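Local coordinates for armadillo repeat protein arm00016 (Synthetic construct, PDB 4D4E) that is a computationally designed armadillo repeat protein, probably meant to recognise peptides in a modular way, at residues E171-L176 / N212-K217; K145-A150 / V186-D191; P225-L230 / A244-F249. All coordinates share one frame; numbering follows the deposited sequence.

Contact 1 (E171-L176 / N212-K217); sequences EQIQKL and NEMKQK
Ile173 and Met214 make the main contact here, between helices 170-178 and 212-221, which lie side by side and point much the same way in this armadillo solenoid. The first shell is apolar. Met214 SD sits 3.5 Å from Ile173 CG2, and its methyl CE goes on past that branch to lie 4.0 Å from Ile173 CB; the two side chains cross at about a right angle. CG2 is the branch that lies anti to the backbone N of Ile173, and it is the one that meets the sulfur. On the other side Met214 leaves its helix with CG anti to the carbonyl carbon (chi1 -63°) and then stays extended, long enough for CE to approach Gln174 N at 4.0 Å. Met214, a buried residue, also rests on Asn170 and Ile177 of the facing helix.

Further out the chemistry turns polar. Gln174 NE2 is hydrogen-bonded to Glu178 OE2, one helical turn on, while a water donates to Gln174 OE1 at 2.6 Å. That water accepts a weak bond from Lys217 NZ at 3.5 Å and so bridges the helices loosely. Both helices are tied at their starts in the same way: Asn169 OD1 accepts from Gln172 N, and Asn211 OD1 accepts from Met214 N.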
# COMPACT_ATOMS: atom_id res chain seq x y z
N GLU A 171 0.18 -3.13 -18.97
CA GLU A 171 1.56 -2.69 -18.82
C GLU A 171 2.03 -2.92 -17.32
O GLU A 171 3.10 -3.48 -17.06
CB GLU A 171 1.67 -1.21 -19.22
CG GLU A 171 2.97 -0.58 -18.84
CD GLU A 171 3.32 0.57 -19.73
OE1 GLU A 171 2.65 1.61 -19.64
OE2 GLU A 171 4.27 0.40 -20.51
N GLN A 172 1.20 -2.52 -16.37
CA GLN A 172 1.61 -2.50 -14.93
C GLN A 172 1.71 -3.90 -14.40
O GLN A 172 2.59 -4.21 -13.55
CB GLN A 172 0.62 -1.67 -14.15
CG GLN A 172 0.75 -0.24 -14.64
CD GLN A 172 -0.40 0.64 -14.28
OE1 GLN A 172 -1.53 0.18 -13.97
NE2 GLN A 172 -0.16 1.96 -14.36
N ILE A 173 0.83 -4.75 -14.93
CA ILE A 173 0.84 -6.16 -14.57
C ILE A 173 2.15 -6.79 -15.07
O ILE A 173 2.78 -7.55 -14.33
CB ILE A 173 -0.41 -6.91 -15.10
CG1 ILE A 173 -1.67 -6.49 -14.32
CG2 ILE A 173 -0.23 -8.41 -14.96
CD1 ILE A 173 -2.95 -7.01 -14.95
N GLN A 174 2.59 -6.45 -16.28
CA GLN A 174 3.84 -7.03 -16.73
C GLN A 174 5.06 -6.59 -15.82
O GLN A 174 5.92 -7.38 -15.48
CB GLN A 174 4.13 -6.67 -18.19
CG GLN A 174 5.48 -7.19 -18.65
CD GLN A 174 5.66 -8.71 -18.47
OE1 GLN A 174 4.70 -9.47 -18.17
NE2 GLN A 174 6.90 -9.16 -18.66
N LYS A 175 5.09 -5.33 -15.47
CA LYS A 175 6.02 -4.81 -14.47
C LYS A 175 5.99 -5.58 -13.15
O LYS A 175 7.05 -5.90 -12.64
CB LYS A 175 5.76 -3.32 -14.25
CG LYS A 175 5.83 -2.56 -15.58
CD LYS A 175 7.27 -2.12 -15.89
CE LYS A 175 7.46 -1.75 -17.36
NZ LYS A 175 8.89 -1.83 -17.82
N LEU A 176 4.80 -5.95 -12.64
CA LEU A 176 4.73 -6.74 -11.39
C LEU A 176 5.47 -8.05 -11.52
O LEU A 176 6.25 -8.43 -10.67
CB LEU A 176 3.28 -7.03 -10.96
CG LEU A 176 2.51 -6.17 -9.99
CD1 LEU A 176 1.17 -6.85 -9.74
CD2 LEU A 176 3.27 -5.97 -8.66
N ASN A 212 -2.23 -14.59 -21.80
CA ASN A 212 -2.00 -16.03 -21.62
C ASN A 212 -0.56 -16.32 -21.29
O ASN A 212 -0.24 -17.36 -20.66
CB ASN A 212 -2.49 -16.79 -22.83
CG ASN A 212 -3.99 -16.65 -23.01
OD1 ASN A 212 -4.53 -15.54 -22.93
ND2 ASN A 212 -4.66 -17.76 -23.22
N GLU A 213 0.29 -15.40 -21.72
CA GLU A 213 1.58 -15.22 -21.10
C GLU A 213 1.39 -15.10 -19.58
O GLU A 213 2.10 -15.71 -18.81
CB GLU A 213 2.22 -13.93 -21.61
CG GLU A 213 3.68 -13.76 -21.24
CD GLU A 213 4.54 -14.85 -21.84
OE1 GLU A 213 4.85 -14.76 -23.04
OE2 GLU A 213 4.89 -15.80 -21.11
N MET A 214 0.43 -14.28 -19.15
CA MET A 214 0.30 -14.04 -17.69
C MET A 214 -0.32 -15.23 -16.97
O MET A 214 0.20 -15.64 -15.94
CB MET A 214 -0.41 -12.73 -17.40
CG MET A 214 0.39 -11.54 -17.93
SD MET A 214 -0.78 -10.23 -17.88
CE MET A 214 0.22 -8.84 -18.51
N LYS A 215 -1.35 -15.83 -17.57
CA LYS A 215 -1.91 -17.08 -17.06
C LYS A 215 -0.82 -18.16 -17.00
O LYS A 215 -0.78 -18.94 -16.05
CB LYS A 215 -3.08 -17.56 -17.90
CG LYS A 215 -4.32 -16.68 -17.95
CD LYS A 215 -5.31 -17.30 -18.95
CE LYS A 215 -6.71 -16.72 -18.87
NZ LYS A 215 -6.72 -15.23 -18.96
N GLN A 216 0.08 -18.20 -17.98
CA GLN A 216 1.10 -19.25 -18.06
C GLN A 216 2.15 -19.03 -17.02
O GLN A 216 2.63 -19.97 -16.38
CB GLN A 216 1.70 -19.32 -19.47
CG GLN A 216 3.09 -19.94 -19.60
CD GLN A 216 3.83 -19.47 -20.86
OE1 GLN A 216 3.44 -19.82 -21.98
NE2 GLN A 216 4.89 -18.67 -20.68
N LYS A 217 2.50 -17.77 -16.82
CA LYS A 217 3.44 -17.39 -15.74
C LYS A 217 2.92 -17.82 -14.32
O LYS A 217 3.72 -18.37 -13.48
CB LYS A 217 3.71 -15.88 -15.79
CG LYS A 217 4.57 -15.38 -16.95
CD LYS A 217 6.05 -15.65 -16.73
CE LYS A 217 6.86 -15.41 -18.02
NZ LYS A 217 7.77 -14.23 -17.91
O HOH W 1 5.61 -11.74 -19.07

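Contact 2 (K145-A150 / V186-D191); sequences KLLDDA and VKLLDD
Leu147 and Leu188 meet at the tails of two short helices, 140-146 and 182-187, where the chain turns toward the long helix that follows each of them. One methyl does most of the touching: Leu188 CD2 lies 3.6 Å from Leu147 CD2 and 3.9 Å from Leu147 CB, with the two side chains crossing at about a right angle. Leu188 CD1 also approaches Leu147 O at 3.6 Å. Leu188 was deposited in two conformers, and in the one described its chi2 of 9° is nearly eclipsed, so the contacts of its methyls hold for that conformer and are otherwise doubtful.

In the armadillo solenoid both leucines are buried. Leu147 packs on Ala158 and Val159 of helix 152-166, and Leu188 reaches the same Val159 as well as Ala200 of helix 194-208, so Val159 is shared by the pair. The backbone turns tightly here, with Asp148 N bonded to Lys145 O and Asp190 N to Lys187 O, each three residues back.

Toward solvent the apolar pair gives way to charge. Asp148 has CG anti to its own nitrogen (chi1 -163°), which carries the carboxylate across the gap, and Lys187 bends at three successive torsions to meet it. The salt bridge is long: Lys187 NZ stands 3.8 Å from Asp148 OD1, while the preceding carbon, Lys187 CE, is 3.6 Å from that oxygen.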
# COMPACT_ATOMS: atom_id res chain seq x y z
N LYS A 145 10.02 -7.52 -2.01
CA LYS A 145 10.87 -7.89 -0.89
C LYS A 145 10.12 -7.94 0.43
O LYS A 145 10.37 -8.83 1.21
CB LYS A 145 12.05 -6.95 -0.77
CG LYS A 145 13.36 -7.61 -1.13
CD LYS A 145 14.32 -7.57 0.07
CE LYS A 145 15.19 -6.33 0.01
NZ LYS A 145 14.38 -5.23 -0.59
N LEU A 146 9.18 -7.03 0.66
CA LEU A 146 8.46 -7.04 1.90
C LEU A 146 7.44 -8.17 1.97
O LEU A 146 6.99 -8.50 3.07
CB LEU A 146 7.83 -5.69 2.20
CG LEU A 146 8.83 -4.53 2.27
CD1 LEU A 146 8.03 -3.26 2.24
CD2 LEU A 146 9.62 -4.64 3.57
N LEU A 147 7.09 -8.76 0.82
CA LEU A 147 6.24 -9.97 0.79
C LEU A 147 6.83 -11.14 1.54
O LEU A 147 6.12 -12.08 1.91
CB LEU A 147 5.98 -10.46 -0.64
CG LEU A 147 5.09 -9.57 -1.48
CD1 LEU A 147 4.88 -10.23 -2.81
CD2 LEU A 147 3.78 -9.31 -0.74
N ASP A 148 8.14 -11.11 1.72
CA ASP A 148 8.79 -12.13 2.52
C ASP A 148 9.54 -11.51 3.71
O ASP A 148 10.77 -11.40 3.69
CB ASP A 148 9.77 -12.91 1.66
CG ASP A 148 10.16 -14.20 2.29
OD1 ASP A 148 9.36 -14.73 3.10
OD2 ASP A 148 11.25 -14.70 1.99
N ASP A 149 8.80 -11.12 4.73
CA ASP A 149 9.39 -10.26 5.76
C ASP A 149 8.90 -10.54 7.17
O ASP A 149 7.69 -10.66 7.41
CB ASP A 149 9.12 -8.80 5.43
CG ASP A 149 10.21 -7.89 5.93
OD1 ASP A 149 11.36 -8.02 5.45
OD2 ASP A 149 9.92 -7.05 6.81
N ALA A 150 9.87 -10.57 8.09
CA ALA A 150 9.68 -10.98 9.48
C ALA A 150 8.31 -10.62 10.12
O ALA A 150 7.90 -11.28 11.08
CB ALA A 150 10.83 -10.50 10.35
N VAL A 186 2.38 -16.70 -4.62
CA VAL A 186 1.95 -18.10 -4.57
C VAL A 186 2.24 -18.73 -3.19
O VAL A 186 1.42 -19.45 -2.61
CB VAL A 186 2.54 -18.90 -5.76
CG1 VAL A 186 2.43 -20.38 -5.52
CG2 VAL A 186 1.78 -18.60 -7.04
N LYS A 187 3.40 -18.40 -2.65
CA LYS A 187 3.79 -18.73 -1.27
C LYS A 187 2.79 -18.17 -0.20
O LYS A 187 2.34 -18.89 0.68
CB LYS A 187 5.23 -18.20 -1.14
CG LYS A 187 6.05 -18.54 0.09
CD LYS A 187 5.68 -17.61 1.23
CE LYS A 187 6.90 -17.05 1.95
NZ LYS A 187 7.34 -17.92 3.06
N LEU A 188 2.40 -16.90 -0.34
CA LEU A 188 1.45 -16.23 0.54
C LEU A 188 0.06 -16.86 0.52
O LEU A 188 -0.75 -16.55 1.40
CB LEU A 188 1.34 -14.75 0.14
CG LEU A 188 2.29 -13.77 0.82
CD1 LEU A 188 3.37 -14.46 1.65
CD2 LEU A 188 2.89 -12.77 -0.18
N LEU A 189 -0.24 -17.68 -0.52
CA LEU A 189 -1.51 -18.51 -0.56
C LEU A 189 -1.46 -19.58 0.55
O LEU A 189 -2.49 -20.22 0.89
CB LEU A 189 -1.74 -19.22 -1.91
CG LEU A 189 -1.87 -18.33 -3.16
CD1 LEU A 189 -1.99 -19.15 -4.44
CD2 LEU A 189 -3.03 -17.40 -2.98
N ASP A 190 -0.29 -19.80 1.13
CA ASP A 190 -0.22 -20.74 2.29
C ASP A 190 0.07 -20.03 3.60
O ASP A 190 0.42 -20.66 4.59
CB ASP A 190 0.83 -21.79 2.06
CG ASP A 190 0.58 -23.09 2.86
OD1 ASP A 190 -0.52 -23.32 3.46
OD2 ASP A 190 1.52 -23.92 2.87
N ASP A 191 -0.04 -18.70 3.61
CA ASP A 191 0.30 -17.97 4.82
C ASP A 191 -0.64 -18.39 5.99
O ASP A 191 -1.81 -18.72 5.74
CB ASP A 191 0.11 -16.47 4.60
CG ASP A 191 0.87 -15.63 5.61
OD1 ASP A 191 2.13 -15.60 5.46
OD2 ASP A 191 0.21 -15.02 6.52

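Contact 3 (P225-L230 / A244-F249); sequences PALEKL and AALEAF
Leu227 and Leu246 slide past each other in opposite directions between helices 223-229 and 236-248, their CA atoms 6.8 Å apart. Both leave their helices in the same rotamer, with CG anti to the carbonyl carbon (chi1 -74° for Leu227 and -83° for Leu246), and they lie alongside each other. Leu246 CD2 settles against the base of its partner, 3.7 Å from Leu227 CB, and also lies 3.9 Å from Leu227 CD1.

The far end of Leu227 lands on Ala245. Both of its methyls rest against the alanine at nearly equal distance, with Leu227 CD2 3.9 Å and Leu227 CD1 4.0 Å from Ala245 CB. The second branch of Leu246 turns toward the exposed side: Leu246 CD1 meets Glu228 CG at 3.8 Å, crossing the extended glutamate chain at about a right angle, so the aliphatic CG, not the carboxylate, takes the contact. Replacing Leu246 with an alanine would probably open a gap beside Leu227 CB and leave Glu228 CG without its apolar neighbour.

Behind these residues Leu227 also touches Leu189, and Ala245 packs on Ala205 of helix 194-208. A glycerol, probably from the crystallisation liquor, lies about 4 Å from the side chain of Ala245. The short axes of 225-229 and 244-248 pass 10.0 Å apart at 149° between their directions, an antiparallel pair of successive helices that forms the C-terminal end of the armadillo solenoid.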
# COMPACT_ATOMS: atom_id res chain seq x y z
N PRO A 225 -2.11 -25.50 -7.77
CA PRO A 225 -2.29 -26.38 -6.63
C PRO A 225 -2.51 -25.62 -5.35
O PRO A 225 -3.14 -26.16 -4.43
CB PRO A 225 -0.93 -27.10 -6.51
CG PRO A 225 -0.34 -27.02 -7.87
CD PRO A 225 -0.76 -25.68 -8.39
N ALA A 226 -1.97 -24.39 -5.29
CA ALA A 226 -2.01 -23.58 -4.10
C ALA A 226 -3.40 -23.01 -3.97
O ALA A 226 -3.94 -22.95 -2.87
CB ALA A 226 -0.93 -22.51 -4.16
N LEU A 227 -4.03 -22.73 -5.12
CA LEU A 227 -5.42 -22.29 -5.12
C LEU A 227 -6.37 -23.44 -4.80
O LEU A 227 -7.31 -23.25 -4.05
CB LEU A 227 -5.82 -21.62 -6.41
CG LEU A 227 -5.29 -20.18 -6.64
CD1 LEU A 227 -5.52 -19.80 -8.09
CD2 LEU A 227 -5.89 -19.13 -5.70
N GLU A 228 -6.13 -24.60 -5.39
CA GLU A 228 -6.90 -25.80 -5.08
C GLU A 228 -6.85 -26.21 -3.60
O GLU A 228 -7.88 -26.52 -3.02
CB GLU A 228 -6.47 -26.94 -5.96
CG GLU A 228 -7.08 -26.84 -7.33
CD GLU A 228 -7.00 -28.15 -8.07
OE1 GLU A 228 -6.44 -29.16 -7.50
OE2 GLU A 228 -7.51 -28.16 -9.20
N LYS A 229 -5.67 -26.17 -2.98
CA LYS A 229 -5.55 -26.37 -1.50
C LYS A 229 -6.53 -25.49 -0.66
O LYS A 229 -7.13 -25.99 0.29
CB LYS A 229 -4.12 -26.17 -1.05
CG LYS A 229 -3.85 -26.40 0.44
CD LYS A 229 -2.45 -27.01 0.61
CE LYS A 229 -2.16 -27.52 2.02
NZ LYS A 229 -1.73 -26.36 2.84
N LEU A 230 -6.70 -24.22 -1.04
CA LEU A 230 -7.57 -23.26 -0.36
C LEU A 230 -9.02 -23.60 -0.51
O LEU A 230 -9.87 -23.07 0.22
CB LEU A 230 -7.34 -21.85 -0.89
CG LEU A 230 -5.98 -21.27 -0.54
CD1 LEU A 230 -5.76 -19.97 -1.30
CD2 LEU A 230 -5.90 -21.01 0.95
N ALA A 244 -13.13 -18.57 -7.30
CA ALA A 244 -13.30 -17.49 -8.27
C ALA A 244 -11.96 -17.15 -8.96
O ALA A 244 -11.97 -16.76 -10.11
CB ALA A 244 -13.89 -16.24 -7.60
N ALA A 245 -10.83 -17.31 -8.27
CA ALA A 245 -9.50 -17.15 -8.91
C ALA A 245 -9.18 -18.25 -9.91
O ALA A 245 -8.55 -18.00 -10.96
CB ALA A 245 -8.38 -17.07 -7.87
N LEU A 246 -9.56 -19.49 -9.55
CA LEU A 246 -9.35 -20.62 -10.43
C LEU A 246 -10.23 -20.41 -11.69
O LEU A 246 -9.86 -20.74 -12.83
CB LEU A 246 -9.70 -21.92 -9.68
CG LEU A 246 -8.60 -22.52 -8.79
CD1 LEU A 246 -9.14 -23.65 -7.91
CD2 LEU A 246 -7.32 -22.96 -9.56
N GLU A 247 -11.40 -19.81 -11.49
CA GLU A 247 -12.29 -19.56 -12.61
C GLU A 247 -11.86 -18.43 -13.54
O GLU A 247 -12.19 -18.46 -14.71
CB GLU A 247 -13.72 -19.37 -12.16
CG GLU A 247 -14.43 -20.71 -11.99
CD GLU A 247 -15.69 -20.58 -11.15
OE1 GLU A 247 -16.04 -19.44 -10.78
OE2 GLU A 247 -16.31 -21.63 -10.87
N ALA A 248 -11.14 -17.44 -13.02
CA ALA A 248 -10.44 -16.44 -13.85
C ALA A 248 -9.46 -17.05 -14.85
O ALA A 248 -9.27 -16.51 -15.93
CB ALA A 248 -9.75 -15.40 -13.00
N PHE A 249 -8.83 -18.18 -14.52
CA PHE A 249 -7.99 -18.86 -15.51
C PHE A 249 -8.79 -19.41 -16.67
O PHE A 249 -8.20 -19.91 -17.61
CB PHE A 249 -7.34 -20.08 -14.88
CG PHE A 249 -5.99 -19.82 -14.37
CD1 PHE A 249 -5.80 -19.32 -13.09
CD2 PHE A 249 -4.89 -20.06 -15.17
CE1 PHE A 249 -4.53 -19.06 -12.61
CE2 PHE A 249 -3.61 -19.81 -14.70
CZ PHE A 249 -3.42 -19.31 -13.43

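Contacts 1 and 2 are alike in layout: each joins segments 36 residues apart, and the two interleave along the chain, helix 170-178 of contact 1 being followed directly by helix 182-187 of contact 2. Contact 3 instead pairs successive helices and buries the most surface, 215 Å². Contact 1 is buried, with a sulfur and an isoleucine at its heart and water at its margin; contacts 2 and 3 are only partly buried, and their exposed sides use a long salt bridge and a glutamate's CG. Contact 3 touches both others: the poorly ordered ring of Phe249 packs against Lys215, Leu189 packs on Ala226 and Leu227, and Asp190 forms a weak, long ion pair with Lys229.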